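Local coordinates for giding protein-mglB (Thermus thermophilus, PDB 1J3W) that probably serves as a Roadblock/LC7-family adaptor in gliding motility, possibly with a part in guanine-nucleotide exchange on a partner GTPase, at residues 26-30 against 108-114. Numbering follows the deposited sequence.
Sequences ETGAR and VFDETAP
R30 turns its NE/NH2 edge to D110 and holds it through one oxygen, where the turn leaving helix 10-27 meets the end of strand 103-109 in this Roadblock/LC7 fold. Both NE, at 2.8 Å, and NH2 of R30 donate to that atom, D110 OD1. It lies in the guanidinium plane, yet the carboxylate is turned 89° to that plane. NE approaches OD1 from above the carboxylate plane, while NH2 comes in on the anti lone pair of OD1. The R30 chain runs extended from CG to NE, carrying the guanidinium to the acid, and W49 touches both partners.

The other oxygen of D110 serves its own turn: T112 N donates to OD2 in an Asx turn, and T112 OG1 bonds the syn side of D110 OD2 at 2.6 Å. With CG between the backbone N and carbonyl carbon (chi1 62°), the carboxylate stands where OD2 can bind T112 N and OD1 faces R30, at the start of the type I turn D110-A113 before helix 115-135.

R30 N donates to V108 O, 2.8 Å away, just ahead of the antiparallel pairing of strands 31-36 and 103-109. One residue back, A29 CB packs on CB of F109, whose ring heads away toward L115 and Y95. G28, the first residue past the helix, leaves it with a positive phi (86°), suited to its lack of side chain, and A113 CB sits against T27 O at 3.3 Å. T27 OG1, itself bonded to T23 O, accepts from A29 N in an ST turn. One water bridges the segments, donating to G28 O at 2.7 Å and accepting from D110 N.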
loop_
_atom_site.group_PDB
_atom_site.type_symbol
_atom_site.label_atom_id
_atom_site.label_comp_id
_atom_site.label_asym_id
_atom_site.label_seq_id
_atom_site.Cartn_x
_atom_site.Cartn_y
_atom_site.Cartn_z
ATOM N N GLU B 26 -7.334 -11.411 29.014
ATOM C CA GLU B 26 -7.486 -12.761 28.477
ATOM C C GLU B 26 -6.371 -13.211 27.542
ATOM O O GLU B 26 -6.063 -14.398 27.465
ATOM C CB GLU B 26 -8.817 -12.880 27.721
ATOM C CG GLU B 26 -10.055 -12.697 28.579
ATOM C CD GLU B 26 -10.468 -13.962 29.303
ATOM O OE1 GLU B 26 -9.694 -14.943 29.302
ATOM O OE2 GLU B 26 -11.579 -13.973 29.877
ATOM N N THR B 27 -5.771 -12.259 26.836
ATOM C CA THR B 27 -4.736 -12.578 25.856
ATOM C C THR B 27 -3.297 -12.425 26.307
ATOM O O THR B 27 -2.416 -13.123 25.806
ATOM C CB THR B 27 -4.870 -11.698 24.593
ATOM O OG1 THR B 27 -4.679 -10.319 24.949
ATOM C CG2 THR B 27 -6.231 -11.882 23.946
ATOM N N GLY B 28 -3.063 -11.510 27.238
ATOM C CA GLY B 28 -1.705 -11.250 27.671
ATOM C C GLY B 28 -1.059 -10.221 26.752
ATOM O O GLY B 28 0.142 -9.970 26.847
ATOM N N ALA B 29 -1.848 -9.625 25.858
ATOM C CA ALA B 29 -1.326 -8.613 24.939
ATOM C C ALA B 29 -0.936 -7.328 25.667
ATOM O O ALA B 29 -1.383 -7.072 26.788
ATOM C CB ALA B 29 -2.357 -8.295 23.857
ATOM N N ARG B 30 -0.109 -6.519 25.012
ATOM C CA ARG B 30 0.351 -5.260 25.580
ATOM C C ARG B 30 -0.626 -4.116 25.376
ATOM O O ARG B 30 -0.956 -3.392 26.314
ATOM C CB ARG B 30 1.681 -4.830 24.954
ATOM C CG ARG B 30 2.886 -5.676 25.287
ATOM C CD ARG B 30 4.145 -4.963 24.796
ATOM N NE ARG B 30 5.366 -5.683 25.140
ATOM C CZ ARG B 30 6.586 -5.177 25.013
ATOM N NH1 ARG B 30 6.750 -3.941 24.556
ATOM N NH2 ARG B 30 7.646 -5.912 25.326
ATOM N N VAL B 108 -1.438 -5.496 20.026
ATOM C CA VAL B 108 0.018 -5.556 19.918
ATOM C C VAL B 108 0.439 -6.476 21.052
ATOM O O VAL B 108 0.042 -6.270 22.205
ATOM C CB VAL B 108 0.662 -4.175 20.115
ATOM C CG1 VAL B 108 2.184 -4.313 20.163
ATOM C CG2 VAL B 108 0.244 -3.246 18.983
ATOM N N PHE B 109 1.240 -7.486 20.736
ATOM C CA PHE B 109 1.637 -8.441 21.760
ATOM C C PHE B 109 3.082 -8.876 21.633
ATOM O O PHE B 109 3.723 -8.646 20.607
ATOM C CB PHE B 109 0.703 -9.663 21.697
ATOM C CG PHE B 109 0.725 -10.395 20.371
ATOM C CD1 PHE B 109 1.590 -11.467 20.163
ATOM C CD2 PHE B 109 -0.125 -10.013 19.330
ATOM C CE1 PHE B 109 1.610 -12.149 18.938
ATOM C CE2 PHE B 109 -0.113 -10.685 18.105
ATOM C CZ PHE B 109 0.753 -11.752 17.907
ATOM N N ASP B 110 3.600 -9.471 22.700
ATOM C CA ASP B 110 4.964 -9.980 22.700
ATOM C C ASP B 110 4.915 -11.475 23.006
ATOM O O ASP B 110 3.847 -12.093 22.923
ATOM C CB ASP B 110 5.854 -9.195 23.689
ATOM C CG ASP B 110 5.393 -9.295 25.132
ATOM O OD1 ASP B 110 5.698 -8.369 25.915
ATOM O OD2 ASP B 110 4.753 -10.291 25.495
ATOM N N GLU B 111 6.057 -12.067 23.336
ATOM C CA GLU B 111 6.103 -13.501 23.603
ATOM C C GLU B 111 5.266 -13.971 24.785
ATOM O O GLU B 111 4.978 -15.162 24.901
ATOM C CB GLU B 111 7.551 -13.965 23.801
ATOM C CG GLU B 111 8.313 -13.173 24.843
ATOM C CD GLU B 111 9.201 -12.118 24.225
ATOM O OE1 GLU B 111 10.293 -12.483 23.736
ATOM O OE2 GLU B 111 8.804 -10.932 24.215
ATOM N N THR B 112 4.865 -13.054 25.657
ATOM C CA THR B 112 4.073 -13.459 26.813
ATOM C C THR B 112 2.583 -13.601 26.522
ATOM O O THR B 112 1.804 -13.948 27.408
ATOM C CB THR B 112 4.286 -12.517 28.025
ATOM O OG1 THR B 112 3.819 -11.193 27.733
ATOM C CG2 THR B 112 5.762 -12.470 28.386
ATOM N N ALA B 113 2.192 -13.350 25.278
ATOM C CA ALA B 113 0.796 -13.494 24.871
ATOM C C ALA B 113 0.697 -14.720 23.968
ATOM O O ALA B 113 1.168 -14.699 22.826
ATOM C CB ALA B 113 0.333 -12.257 24.120
ATOM N N PRO B 114 0.103 -15.814 24.468
ATOM C CA PRO B 114 -0.020 -17.021 23.641
ATOM C C PRO B 114 -0.823 -16.675 22.391
ATOM O O PRO B 114 -1.914 -16.120 22.493
ATOM C CB PRO B 114 -0.765 -17.995 24.554
ATOM C CG PRO B 114 -0.409 -17.520 25.939
ATOM C CD PRO B 114 -0.488 -16.020 25.799
HETATM O O HOH W 1 2.124 -9.265 25.148
#